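CalG4 (Micromonospora echinospora, PDB 3IA7) is a bacterial protein of the two-domain GT-B fold, related in its C-terminal half to erythromycin biosynthesis protein CIII. Local coordinates at residues K58-T63 with Y83-V88; F111-G116 with K179-E184; F192-F197 with A309-F314; R250-A255 with A354-A359. All coordinates share one frame; numbering follows the deposited sequence.

The four contacts run from the N-terminal to the C-terminal half of a GT-B fold. Contact 1 is partly buried and polar, joining a loop after strand 53-56 to helix 75-98 through carboxylates. Contact 2 is buried and aromatic; it touches contact 1, where Y83 OH probably bonds to F111 O and N87 OD1 to A115 N. Contact 3 is the most central and is held by apolar side chains, with no hydrogen bond between its two segments, bringing a loop of the first sheet domain against helix 307-315 of the second. Contact 4 lies farthest out, across the chain's centre from contact 2, and combines a buried alanine-isoleucine interface with a single arginine-carbonyl bond at its partly exposed margin.

Contact 1 (K58-T63 with Y83-V88)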
loop_
_atom_site.group_PDB
_atom_site.type_symbol
_atom_site.label_atom_id
_atom_site.label_comp_id
_atom_site.label_asym_id
_atom_site.label_seq_id
_atom_site.Cartn_x
_atom_site.Cartn_y
_atom_site.Cartn_z
ATOM N N LYS A 58 -14.715 2.428 -23.681
ATOM C CA LYS A 58 -15.510 3.597 -23.445
ATOM C C LYS A 58 -16.689 3.215 -22.555
ATOM O O LYS A 58 -17.529 2.386 -22.922
ATOM C CB LYS A 58 -16.035 4.132 -24.774
ATOM C CG LYS A 58 -17.128 5.196 -24.603
ATOM C CD LYS A 58 -16.526 6.538 -24.286
ATOM C CE LYS A 58 -17.594 7.652 -24.407
ATOM N NZ LYS A 58 -16.989 8.913 -23.837
ATOM N N SER A 59 -16.722 3.820 -21.380
ATOM C CA SER A 59 -17.780 3.535 -20.417
ATOM C C SER A 59 -19.074 4.205 -20.730
ATOM O O SER A 59 -19.111 5.420 -21.034
ATOM C CB SER A 59 -17.342 3.945 -19.004
ATOM O OG SER A 59 -18.290 3.575 -18.035
ATOM N N GLU A 60 -20.140 3.420 -20.606
ATOM C CA GLU A 60 -21.519 3.947 -20.624
ATOM C C GLU A 60 -21.757 5.034 -19.579
ATOM O O GLU A 60 -22.619 5.894 -19.748
ATOM C CB GLU A 60 -22.523 2.810 -20.429
ATOM C CG GLU A 60 -22.486 1.795 -21.554
ATOM C CD GLU A 60 -23.115 2.309 -22.857
ATOM O OE1 GLU A 60 -24.243 2.823 -22.832
ATOM O OE2 GLU A 60 -22.454 2.206 -23.907
ATOM N N PHE A 61 -20.943 5.028 -18.536
ATOM C CA PHE A 61 -21.127 5.926 -17.406
ATOM C C PHE A 61 -20.556 7.340 -17.629
ATOM O O PHE A 61 -20.692 8.225 -16.766
ATOM C CB PHE A 61 -20.596 5.254 -16.133
ATOM C CG PHE A 61 -21.373 4.014 -15.750
ATOM C CD1 PHE A 61 -22.703 4.114 -15.333
ATOM C CD2 PHE A 61 -20.805 2.755 -15.845
ATOM C CE1 PHE A 61 -23.424 2.986 -14.998
ATOM C CE2 PHE A 61 -21.525 1.632 -15.526
ATOM C CZ PHE A 61 -22.829 1.742 -15.096
ATOM N N ASP A 62 -19.932 7.549 -18.786
ATOM C CA ASP A 62 -19.507 8.869 -19.190
ATOM C C ASP A 62 -20.727 9.744 -19.438
ATOM O O ASP A 62 -20.739 10.906 -19.054
ATOM C CB ASP A 62 -18.625 8.777 -20.441
ATOM C CG ASP A 62 -17.212 8.310 -20.105
ATOM O OD1 ASP A 62 -17.006 7.876 -18.954
ATOM O OD2 ASP A 62 -16.328 8.386 -20.978
ATOM N N THR A 63 -21.751 9.156 -20.054
ATOM C CA THR A 63 -22.935 9.892 -20.492
ATOM C C THR A 63 -24.199 9.451 -19.744
ATOM O O THR A 63 -25.236 10.117 -19.817
ATOM C CB THR A 63 -23.140 9.736 -22.017
ATOM O OG1 THR A 63 -23.220 8.333 -22.345
ATOM C CG2 THR A 63 -21.976 10.363 -22.771
ATOM N N TYR A 83 -26.211 -1.529 -17.321
ATOM C CA TYR A 83 -25.321 -2.577 -16.778
ATOM C C TYR A 83 -24.924 -3.540 -17.911
ATOM O O TYR A 83 -23.733 -3.893 -18.087
ATOM C CB TYR A 83 -26.054 -3.335 -15.652
ATOM C CG TYR A 83 -25.293 -4.526 -15.109
ATOM C CD1 TYR A 83 -24.231 -4.344 -14.200
ATOM C CD2 TYR A 83 -25.603 -5.839 -15.517
ATOM C CE1 TYR A 83 -23.520 -5.454 -13.697
ATOM C CE2 TYR A 83 -24.897 -6.939 -15.022
ATOM C CZ TYR A 83 -23.861 -6.732 -14.119
ATOM O OH TYR A 83 -23.145 -7.789 -13.610
ATOM N N VAL A 84 -25.939 -3.986 -18.651
ATOM C CA VAL A 84 -25.710 -4.863 -19.804
ATOM C C VAL A 84 -24.841 -4.180 -20.879
ATOM O O VAL A 84 -23.876 -4.800 -21.359
ATOM C CB VAL A 84 -27.026 -5.455 -20.380
ATOM C CG1 VAL A 84 -26.723 -6.295 -21.626
ATOM C CG2 VAL A 84 -27.726 -6.345 -19.307
ATOM N N ARG A 85 -25.160 -2.936 -21.234
ATOM C CA ARG A 85 -24.356 -2.195 -22.206
ATOM C C ARG A 85 -22.903 -2.059 -21.772
ATOM O O ARG A 85 -21.999 -2.181 -22.600
ATOM C CB ARG A 85 -24.924 -0.816 -22.528
ATOM C CG ARG A 85 -26.260 -0.824 -23.297
ATOM C CD ARG A 85 -26.586 0.547 -23.866
ATOM N NE ARG A 85 -26.698 1.585 -22.840
ATOM C CZ ARG A 85 -27.820 1.878 -22.183
ATOM N NH1 ARG A 85 -28.945 1.215 -22.443
ATOM N NH2 ARG A 85 -27.817 2.844 -21.265
ATOM N N GLU A 86 -22.676 -1.806 -20.488
ATOM C CA GLU A 86 -21.311 -1.681 -19.959
ATOM C C GLU A 86 -20.550 -3.008 -20.066
ATOM O O GLU A 86 -19.356 -3.015 -20.456
ATOM C CB GLU A 86 -21.356 -1.249 -18.466
ATOM C CG GLU A 86 -19.950 -0.858 -17.898
ATOM C CD GLU A 86 -19.451 0.499 -18.378
ATOM O OE1 GLU A 86 -19.934 1.020 -19.405
ATOM O OE2 GLU A 86 -18.538 1.046 -17.719
ATOM N N ASN A 87 -21.221 -4.120 -19.714
ATOM C CA ASN A 87 -20.631 -5.452 -19.964
ATOM C C ASN A 87 -20.252 -5.606 -21.453
ATOM O O ASN A 87 -19.159 -6.072 -21.777
ATOM C CB ASN A 87 -21.609 -6.547 -19.555
ATOM C CG ASN A 87 -21.446 -6.927 -18.093
ATOM O OD1 ASN A 87 -20.716 -7.855 -17.801
ATOM N ND2 ASN A 87 -22.052 -6.151 -17.167
ATOM N N VAL A 88 -21.185 -5.249 -22.334
ATOM C CA VAL A 88 -20.944 -5.344 -23.796
ATOM C C VAL A 88 -19.771 -4.435 -24.281
ATOM O O VAL A 88 -18.970 -4.820 -25.158
ATOM C CB VAL A 88 -22.241 -5.065 -24.613
ATOM C CG1 VAL A 88 -21.954 -4.955 -26.117
ATOM C CG2 VAL A 88 -23.278 -6.194 -24.385
HETATM O O HOH W 1 -25.342 4.925 -21.541
#
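S59 and E60, in the loop following strand 53-56, each give a hydrogen bond to one oxygen of E86 on helix 75-98. S59 OG donates to E86 OE2 at 2.6 Å, on the syn side and 19° out of the carboxylate plane. The backbone N of E60 reaches E86 OE1 at 2.7 Å, using that oxygen's syn lone pair. S59 OG also accepts from F61 N over 3.1 Å, closing an ST turn; a small hydroxyl that can donate and accept at once suits this place. Y57 OH adds a further hydrogen bond to E86 OE2.

A salt bridge lies beside this network. R85 NE meets E60 OE1 at 2.7 Å, coming from above the carboxylate plane, 50° out of it. The bend of E60 at chi2 (-73°) turns CD toward R85, and a water joins E60 OE1 to R85 NH2.

The F61 ring takes part by its edge: CD2 lies 3.4 Å from E86 OE2, near the ring plane, where weakly positive C-H groups tolerate an oxygen.

E86 is buried, yet both of its oxygens are gripped by donors. That environment would favour the ionised carboxylate, while the E60-R85 pair balances charge at the more exposed margin.

Contact 2 (F111-G116 with K179-E184)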
loop_
_atom_site.group_PDB
_atom_site.type_symbol
_atom_site.label_atom_id
_atom_site.label_comp_id
_atom_site.label_asym_id
_atom_site.label_seq_id
_atom_site.Cartn_x
_atom_site.Cartn_y
_atom_site.Cartn_z
ATOM N N PHE A 111 -18.684 -7.417 -11.423
ATOM C CA PHE A 111 -19.592 -6.486 -12.128
ATOM C C PHE A 111 -19.643 -6.799 -13.662
ATOM O O PHE A 111 -20.733 -7.018 -14.223
ATOM C CB PHE A 111 -19.194 -5.044 -11.836
ATOM C CG PHE A 111 -20.049 -3.998 -12.568
ATOM C CD1 PHE A 111 -20.889 -3.152 -11.848
ATOM C CD2 PHE A 111 -19.975 -3.859 -13.946
ATOM C CE1 PHE A 111 -21.696 -2.185 -12.541
ATOM C CE2 PHE A 111 -20.779 -2.904 -14.645
ATOM C CZ PHE A 111 -21.607 -2.073 -13.922
ATOM N N PRO A 112 -18.495 -6.850 -14.344
ATOM C CA PRO A 112 -18.530 -7.370 -15.729
ATOM C C PRO A 112 -18.506 -8.905 -15.888
ATOM O O PRO A 112 -17.801 -9.419 -16.773
ATOM C CB PRO A 112 -17.247 -6.741 -16.348
ATOM C CG PRO A 112 -16.256 -6.795 -15.163
ATOM C CD PRO A 112 -17.142 -6.349 -13.993
ATOM N N PHE A 113 -19.320 -9.645 -15.119
ATOM C CA PHE A 113 -19.184 -11.092 -15.198
ATOM C C PHE A 113 -19.723 -11.604 -16.539
ATOM O O PHE A 113 -19.254 -12.628 -16.987
ATOM C CB PHE A 113 -19.879 -11.816 -14.056
ATOM C CG PHE A 113 -21.388 -11.905 -14.205
ATOM C CD1 PHE A 113 -21.968 -13.074 -14.712
ATOM C CD2 PHE A 113 -22.219 -10.867 -13.805
ATOM C CE1 PHE A 113 -23.383 -13.226 -14.884
ATOM C CE2 PHE A 113 -23.660 -11.016 -13.925
ATOM C CZ PHE A 113 -24.217 -12.213 -14.453
ATOM N N ILE A 114 -20.714 -10.913 -17.135
ATOM C CA ILE A 114 -21.211 -11.347 -18.425
ATOM C C ILE A 114 -20.094 -11.251 -19.480
ATOM O O ILE A 114 -19.798 -12.206 -20.200
ATOM C CB ILE A 114 -22.476 -10.572 -18.865
ATOM C CG1 ILE A 114 -23.596 -10.810 -17.823
ATOM C CG2 ILE A 114 -22.889 -11.007 -20.271
ATOM C CD1 ILE A 114 -24.719 -9.819 -17.883
ATOM N N ALA A 115 -19.431 -10.121 -19.518
ATOM C CA ALA A 115 -18.267 -9.960 -20.425
ATOM C C ALA A 115 -17.226 -11.011 -20.149
ATOM O O ALA A 115 -16.698 -11.635 -21.051
ATOM C CB ALA A 115 -17.645 -8.548 -20.222
ATOM N N GLY A 116 -16.916 -11.237 -18.880
ATOM C CA GLY A 116 -15.811 -12.144 -18.600
ATOM C C GLY A 116 -16.090 -13.555 -19.029
ATOM O O GLY A 116 -15.251 -14.219 -19.626
ATOM N N LYS A 179 -31.693 -16.571 -15.942
ATOM C CA LYS A 179 -31.543 -16.544 -14.498
ATOM C C LYS A 179 -30.550 -17.642 -14.004
ATOM O O LYS A 179 -29.723 -17.383 -13.128
ATOM C CB LYS A 179 -32.915 -16.696 -13.841
ATOM C CG LYS A 179 -33.021 -16.094 -12.467
ATOM C CD LYS A 179 -34.490 -16.304 -11.945
ATOM C CE LYS A 179 -34.709 -15.501 -10.683
ATOM N NZ LYS A 179 -36.166 -15.430 -10.344
ATOM N N GLU A 180 -30.656 -18.859 -14.551
ATOM C CA GLU A 180 -29.709 -19.939 -14.259
ATOM C C GLU A 180 -28.260 -19.570 -14.559
ATOM O O GLU A 180 -27.379 -19.732 -13.745
ATOM C CB GLU A 180 -30.062 -21.186 -15.062
ATOM C CG GLU A 180 -29.268 -22.414 -14.615
ATOM C CD GLU A 180 -29.543 -23.671 -15.463
ATOM O OE1 GLU A 180 -30.626 -23.751 -16.076
ATOM O OE2 GLU A 180 -28.672 -24.567 -15.497
ATOM N N TYR A 181 -28.026 -19.076 -15.760
ATOM C CA TYR A 181 -26.711 -18.580 -16.172
ATOM C C TYR A 181 -26.135 -17.543 -15.195
ATOM O O TYR A 181 -24.955 -17.638 -14.795
ATOM C CB TYR A 181 -26.845 -17.945 -17.551
ATOM C CG TYR A 181 -25.545 -17.458 -18.115
ATOM C CD1 TYR A 181 -24.713 -18.320 -18.828
ATOM C CD2 TYR A 181 -25.127 -16.128 -17.908
ATOM C CE1 TYR A 181 -23.477 -17.856 -19.345
ATOM C CE2 TYR A 181 -23.903 -15.658 -18.431
ATOM C CZ TYR A 181 -23.101 -16.543 -19.164
ATOM O OH TYR A 181 -21.890 -16.065 -19.648
ATOM N N TRP A 182 -26.971 -16.573 -14.812
ATOM C CA TRP A 182 -26.584 -15.461 -13.918
ATOM C C TRP A 182 -26.020 -16.027 -12.634
ATOM O O TRP A 182 -25.011 -15.499 -12.086
ATOM C CB TRP A 182 -27.809 -14.572 -13.655
ATOM C CG TRP A 182 -27.489 -13.184 -13.129
ATOM C CD1 TRP A 182 -26.968 -12.871 -11.905
ATOM C CD2 TRP A 182 -27.746 -11.944 -13.782
ATOM N NE1 TRP A 182 -26.799 -11.516 -11.787
ATOM C CE2 TRP A 182 -27.292 -10.907 -12.903
ATOM C CE3 TRP A 182 -28.279 -11.595 -15.027
ATOM C CZ2 TRP A 182 -27.354 -9.562 -13.230
ATOM C CZ3 TRP A 182 -28.334 -10.207 -15.369
ATOM C CH2 TRP A 182 -27.880 -9.224 -14.464
ATOM N N ASP A 183 -26.606 -17.133 -12.168
ATOM C CA ASP A 183 -26.212 -17.793 -10.897
ATOM C C ASP A 183 -25.092 -18.823 -10.966
ATOM O O ASP A 183 -24.693 -19.341 -9.930
ATOM C CB ASP A 183 -27.438 -18.446 -10.202
ATOM C CG ASP A 183 -28.429 -17.428 -9.733
ATOM O OD1 ASP A 183 -28.013 -16.270 -9.525
ATOM O OD2 ASP A 183 -29.636 -17.771 -9.616
ATOM N N GLU A 184 -24.561 -19.141 -12.156
ATOM C CA GLU A 184 -23.522 -20.155 -12.234
ATOM C C GLU A 184 -22.247 -19.728 -11.518
ATOM O O GLU A 184 -21.871 -18.562 -11.577
ATOM C CB GLU A 184 -23.197 -20.491 -13.687
ATOM C CG GLU A 184 -24.341 -21.275 -14.302
ATOM C CD GLU A 184 -24.018 -21.705 -15.704
ATOM O OE1 GLU A 184 -23.917 -20.844 -16.567
ATOM O OE2 GLU A 184 -23.900 -22.911 -15.934
#
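The ring of F113 drives its edge into the face of the W182 indole, forming a T-shaped pair. F113 CZ makes the closest approach, 3.6 Å from W182 CD2, and CE2 lies alongside it near CE2 and NE1 of the indole. The F113 ring and the five-membered ring of W182 have centroids 4.7 Å apart and planes inclined at 67°, so C-H groups of one ring point at the pi cloud of the other. The ring of Y181 comes up beside F113, its CE2 standing 4.3 Å from F113 CE1. I114 adds a looser aliphatic touch, with CD1 4.4 Å from W182 CZ3.

Several features position these groups. F113 CB already points toward helix 178-182, and CG, set between the backbone N and the carbonyl carbon (chi1 77°), keeps the ring on that side. CG1 of neighbouring I114 lies over one face of the ring. H154 makes another edge-to-face pair with W182, while R117 forms a cation-pi contact with Y181 and a salt bridge with E184. L165 of helix 159-170 packs on both I114 and W182, completing an apolar setting that suits large aromatic and branched side chains.

P112, at the N-cap position, immediately precedes helix 113-123, which links the adjacent parallel strands 105-109 and 127-131. The contact thus packs short helix 178-182 onto the helix of a beta-alpha-beta crossover in a Rossmann-like N-terminal domain.

Contact 3 (F192-F197 with A309-F314)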
loop_
_atom_site.group_PDB
_atom_site.type_symbol
_atom_site.label_atom_id
_atom_site.label_comp_id
_atom_site.label_asym_id
_atom_site.label_seq_id
_atom_site.Cartn_x
_atom_site.Cartn_y
_atom_site.Cartn_z
ATOM N N PHE A 192 -12.024 -10.676 -2.015
ATOM C CA PHE A 192 -11.060 -9.816 -1.280
ATOM C C PHE A 192 -11.554 -9.452 0.110
ATOM O O PHE A 192 -11.558 -8.265 0.524
ATOM C CB PHE A 192 -10.743 -8.577 -2.140
ATOM C CG PHE A 192 -10.039 -8.940 -3.440
ATOM C CD1 PHE A 192 -8.791 -9.569 -3.421
ATOM C CD2 PHE A 192 -10.627 -8.625 -4.664
ATOM C CE1 PHE A 192 -8.132 -9.924 -4.620
ATOM C CE2 PHE A 192 -9.960 -8.961 -5.880
ATOM C CZ PHE A 192 -8.739 -9.636 -5.847
ATOM N N LEU A 193 -12.056 -10.470 0.818
ATOM C CA LEU A 193 -12.620 -10.309 2.165
ATOM C C LEU A 193 -12.068 -11.429 3.019
ATOM O O LEU A 193 -11.710 -12.473 2.478
ATOM C CB LEU A 193 -14.149 -10.507 2.205
ATOM C CG LEU A 193 -15.004 -9.682 1.216
ATOM C CD1 LEU A 193 -16.438 -10.039 1.440
ATOM C CD2 LEU A 193 -14.896 -8.228 1.396
ATOM N N PRO A 194 -11.995 -11.204 4.325
ATOM C CA PRO A 194 -11.700 -12.350 5.189
ATOM C C PRO A 194 -12.925 -13.231 5.261
ATOM O O PRO A 194 -14.069 -12.745 5.238
ATOM C CB PRO A 194 -11.339 -11.706 6.533
ATOM C CG PRO A 194 -12.149 -10.439 6.594
ATOM C CD PRO A 194 -12.138 -9.946 5.088
ATOM N N LYS A 195 -12.699 -14.538 5.347
ATOM C CA LYS A 195 -13.807 -15.460 5.309
ATOM C C LYS A 195 -14.873 -15.177 6.388
ATOM O O LYS A 195 -16.098 -15.364 6.170
ATOM C CB LYS A 195 -13.283 -16.900 5.438
ATOM C CG LYS A 195 -14.354 -17.929 5.109
ATOM C CD LYS A 195 -13.720 -19.349 5.057
ATOM C CE LYS A 195 -14.708 -20.353 4.474
ATOM N NZ LYS A 195 -14.082 -21.684 4.502
ATOM N N SER A 196 -14.435 -14.736 7.569
ATOM C CA SER A 196 -15.406 -14.572 8.632
ATOM C C SER A 196 -16.396 -13.441 8.334
ATOM O O SER A 196 -17.402 -13.302 9.047
ATOM C CB SER A 196 -14.727 -14.308 9.986
ATOM O OG SER A 196 -13.897 -13.172 9.893
ATOM N N PHE A 197 -16.020 -12.539 7.429
ATOM C CA PHE A 197 -16.878 -11.390 7.122
ATOM C C PHE A 197 -17.957 -11.836 6.109
ATOM O O PHE A 197 -18.984 -11.164 5.943
ATOM C CB PHE A 197 -16.057 -10.238 6.515
ATOM C CG PHE A 197 -16.786 -8.908 6.498
ATOM C CD1 PHE A 197 -17.227 -8.340 7.694
ATOM C CD2 PHE A 197 -16.983 -8.223 5.308
ATOM C CE1 PHE A 197 -17.912 -7.075 7.713
ATOM C CE2 PHE A 197 -17.642 -6.933 5.309
ATOM C CZ PHE A 197 -18.094 -6.382 6.543
ATOM N N ALA A 309 -13.235 0.624 3.216
ATOM C CA ALA A 309 -12.917 1.425 4.385
ATOM C C ALA A 309 -13.048 0.599 5.677
ATOM O O ALA A 309 -12.284 0.782 6.623
ATOM C CB ALA A 309 -13.823 2.632 4.445
ATOM N N VAL A 310 -14.060 -0.253 5.719
ATOM C CA VAL A 310 -14.324 -1.108 6.872
ATOM C C VAL A 310 -13.153 -2.029 7.156
ATOM O O VAL A 310 -12.659 -2.115 8.287
ATOM C CB VAL A 310 -15.697 -1.838 6.620
ATOM C CG1 VAL A 310 -15.793 -3.219 7.201
ATOM C CG2 VAL A 310 -16.889 -0.891 6.999
ATOM N N LEU A 311 -12.727 -2.737 6.122
ATOM C CA LEU A 311 -11.656 -3.757 6.263
ATOM C C LEU A 311 -10.290 -3.079 6.583
ATOM O O LEU A 311 -9.453 -3.648 7.292
ATOM C CB LEU A 311 -11.603 -4.576 4.964
ATOM C CG LEU A 311 -12.805 -5.515 4.672
ATOM C CD1 LEU A 311 -12.589 -6.340 3.379
ATOM C CD2 LEU A 311 -13.167 -6.436 5.803
ATOM N N GLU A 312 -10.087 -1.868 6.066
ATOM C CA GLU A 312 -8.918 -1.073 6.456
ATOM C C GLU A 312 -8.886 -0.814 7.978
ATOM O O GLU A 312 -7.833 -1.041 8.620
ATOM C CB GLU A 312 -8.933 0.265 5.745
ATOM C CG GLU A 312 -7.608 0.931 5.691
ATOM C CD GLU A 312 -6.907 0.571 4.428
ATOM O OE1 GLU A 312 -7.270 1.160 3.368
ATOM O OE2 GLU A 312 -6.017 -0.322 4.470
ATOM N N ALA A 313 -10.012 -0.346 8.537
ATOM C CA ALA A 313 -10.182 -0.148 9.987
ATOM C C ALA A 313 -9.960 -1.470 10.735
ATOM O O ALA A 313 -9.136 -1.560 11.665
ATOM C CB ALA A 313 -11.602 0.464 10.340
ATOM N N PHE A 314 -10.620 -2.538 10.283
ATOM C CA PHE A 314 -10.427 -3.785 11.015
ATOM C C PHE A 314 -8.996 -4.359 10.915
ATOM O O PHE A 314 -8.550 -4.932 11.883
ATOM C CB PHE A 314 -11.445 -4.815 10.555
ATOM C CG PHE A 314 -12.877 -4.413 10.827
ATOM C CD1 PHE A 314 -13.207 -3.502 11.850
ATOM C CD2 PHE A 314 -13.876 -4.941 10.047
ATOM C CE1 PHE A 314 -14.541 -3.155 12.107
ATOM C CE2 PHE A 314 -15.176 -4.633 10.267
ATOM C CZ PHE A 314 -15.536 -3.715 11.282
#
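L311, V310 and F314 of helix 307-315 meet L193, P194 and F197 at the junction between the two sheet domains of the GT-B fold. The first set belongs to the C-terminal domain; the second lies in the loop leaving strand 189-191 of the N-terminal sheet.

L311 is central, and its two methyl branches divide the work. CD1 touches L193 CD2 at 3.6 Å, the two leucine side chains crossing at about a right angle, and it also lies 3.6 Å from the backbone oxygen F192 O. CD2 approaches P194 CD at 3.7 Å, the proline ring and the leucine reaching toward each other tip to tip. In L311, CG stands anti to the carbonyl carbon (chi1 -69°), the branch point from which both methyls reach the loop. A forked leucine therefore suits a place where it must fill two directions at once.

F197 extends the apolar patch. With CG anti to the backbone N (chi1 -165°), its ring swings out toward helix 307-315, where CZ meets V310 CG1 at 4.0 Å and the two side chains cross at about a right angle. The adjoining ring atom F197 CE1 comes 4.5 Å from F314 CE2, at the edge of the F314 ring and near its plane.

V337 of helix 331-339 touches F197, V310 and F314, whereas M376 and I380 of helix 367-381 border P194. R336 NE hydrogen-bonds to F197 O, satisfying a carbonyl of the short 3-10 turn. Such buried packing of a loop from one Rossmann-like domain on a helix of the other belongs to the interdomain junction of a GT-B protein.

Contact 4 (R250-A255 with A354-A359); sequences RACAQA and ASIREA
A255 and I356 meet in a close helix-helix contact on the outer part of the C-terminal domain, where helix 246-256, following strand 233-237, packs against helix 353-365. The short segments approach to 8.3 Å between axes and cross at -63°, and the CA atoms of A255 and R357 are only 5.2 Å apart. Alanines permit this closeness because a single methyl leaves room for the neighbouring backbone.

I356 supplies the bulk. Its CB lies 4.0 Å from A255 CB, while the far end of the chain, CD1, reaches A251 CB at 3.9 Å and passes C252 SG at 4.2 Å. CG1 is anti to the carbonyl carbon (chi1 -66°) and carries CD1 on toward A251; the other branch, CG2, stands anti to the backbone N and also lies near A255 CB. Beneath, L302 of strand 298-303 touches both C252 and I356, tying the helix pair to the parallel sheet.

The polar element lies at the margin. R357 NH1 donates to A255 O at 2.9 Å with an N-H...O angle of 158°, lying in the carbonyl plane on a lone pair. The aliphatic part of the arginine runs close by, CD standing 3.4 Å from the same A255 O.

A255 belongs to the last turn of helix 246-256, where carbonyl oxygens would carry the negative end of the helix dipole. A cationic arginine should be favoured there, pairing electrostatic capture of a carbonyl with tight apolar packing beside it.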
loop_
_atom_site.group_PDB
_atom_site.type_symbol
_atom_site.label_atom_id
_atom_site.label_comp_id
_atom_site.label_asym_id
_atom_site.label_seq_id
_atom_site.Cartn_x
_atom_site.Cartn_y
_atom_site.Cartn_z
ATOM N N ARG A 250 -17.786 19.851 10.051
ATOM C CA ARG A 250 -17.880 20.912 11.075
ATOM C C ARG A 250 -18.527 20.389 12.369
ATOM O O ARG A 250 -18.027 20.668 13.444
ATOM C CB ARG A 250 -18.625 22.148 10.549
ATOM C CG ARG A 250 -17.964 22.834 9.326
ATOM C CD ARG A 250 -18.609 24.199 9.029
ATOM N NE ARG A 250 -19.971 24.065 8.528
ATOM C CZ ARG A 250 -20.348 24.331 7.275
ATOM N NH1 ARG A 250 -19.461 24.760 6.372
ATOM N NH2 ARG A 250 -21.622 24.174 6.927
ATOM N N ALA A 251 -19.603 19.598 12.234
ATOM C CA ALA A 251 -20.285 18.939 13.361
ATOM C C ALA A 251 -19.366 18.008 14.120
ATOM O O ALA A 251 -19.405 17.979 15.338
ATOM C CB ALA A 251 -21.501 18.176 12.887
ATOM N N CYS A 252 -18.536 17.251 13.378
ATOM C CA CYS A 252 -17.528 16.344 13.972
ATOM C C CYS A 252 -16.501 17.135 14.743
ATOM O O CYS A 252 -16.145 16.753 15.861
ATOM C CB CYS A 252 -16.828 15.479 12.885
ATOM S SG CYS A 252 -17.875 14.168 12.259
ATOM N N ALA A 253 -16.047 18.260 14.166
ATOM C CA ALA A 253 -15.068 19.106 14.822
ATOM C C ALA A 253 -15.665 19.659 16.101
ATOM O O ALA A 253 -15.020 19.612 17.173
ATOM C CB ALA A 253 -14.625 20.290 13.880
ATOM N N GLN A 254 -16.895 20.180 15.988
ATOM C CA GLN A 254 -17.641 20.719 17.142
ATOM C C GLN A 254 -17.795 19.668 18.262
ATOM O O GLN A 254 -17.565 19.967 19.431
ATOM C CB GLN A 254 -19.013 21.310 16.715
ATOM C CG GLN A 254 -18.881 22.635 15.910
ATOM C CD GLN A 254 -20.069 22.982 14.942
ATOM O OE1 GLN A 254 -21.077 22.261 14.822
ATOM N NE2 GLN A 254 -19.921 24.102 14.247
ATOM N N ALA A 255 -18.118 18.434 17.877
ATOM C CA ALA A 255 -18.294 17.334 18.818
ATOM C C ALA A 255 -17.093 17.098 19.764
ATOM O O ALA A 255 -17.279 16.826 20.932
ATOM C CB ALA A 255 -18.663 16.044 18.072
ATOM N N ALA A 354 -23.139 16.634 19.897
ATOM C CA ALA A 354 -23.172 15.846 21.139
ATOM C C ALA A 354 -23.529 14.387 20.859
ATOM O O ALA A 354 -23.019 13.453 21.506
ATOM C CB ALA A 354 -24.153 16.437 22.121
ATOM N N SER A 355 -24.429 14.177 19.915
ATOM C CA SER A 355 -24.755 12.822 19.516
ATOM C C SER A 355 -23.540 12.087 18.949
ATOM O O SER A 355 -23.304 10.908 19.251
ATOM C CB SER A 355 -25.906 12.830 18.507
ATOM O OG SER A 355 -26.118 11.501 18.052
ATOM N N ILE A 356 -22.756 12.785 18.132
ATOM C CA ILE A 356 -21.545 12.197 17.533
ATOM C C ILE A 356 -20.519 11.835 18.604
ATOM O O ILE A 356 -20.006 10.712 18.636
ATOM C CB ILE A 356 -20.899 13.158 16.517
ATOM C CG1 ILE A 356 -21.813 13.371 15.308
ATOM C CG2 ILE A 356 -19.548 12.641 15.986
ATOM C CD1 ILE A 356 -21.410 14.600 14.476
ATOM N N ARG A 357 -20.220 12.774 19.489
ATOM C CA ARG A 357 -19.223 12.520 20.557
ATOM C C ARG A 357 -19.634 11.349 21.452
ATOM O O ARG A 357 -18.819 10.440 21.693
ATOM C CB ARG A 357 -18.948 13.795 21.362
ATOM C CG ARG A 357 -18.166 13.563 22.653
ATOM C CD ARG A 357 -18.132 14.791 23.556
ATOM N NE ARG A 357 -19.446 15.230 24.098
ATOM C CZ ARG A 357 -20.131 16.288 23.661
ATOM N NH1 ARG A 357 -19.642 17.033 22.656
ATOM N NH2 ARG A 357 -21.309 16.613 24.230
ATOM N N GLU A 358 -20.888 11.346 21.915
ATOM C CA GLU A 358 -21.362 10.263 22.812
ATOM C C GLU A 358 -21.349 8.890 22.118
ATOM O O GLU A 358 -20.941 7.884 22.703
ATOM C CB GLU A 358 -22.740 10.573 23.451
ATOM C CG GLU A 358 -22.756 11.840 24.328
ATOM C CD GLU A 358 -24.140 12.170 24.915
ATOM O OE1 GLU A 358 -25.142 11.522 24.545
ATOM O OE2 GLU A 358 -24.220 13.083 25.751
ATOM N N ALA A 359 -21.776 8.856 20.863
ATOM C CA ALA A 359 -21.744 7.616 20.092
ATOM C C ALA A 359 -20.322 7.047 19.944
ATOM O O ALA A 359 -20.081 5.836 20.088
ATOM C CB ALA A 359 -22.378 7.854 18.691
#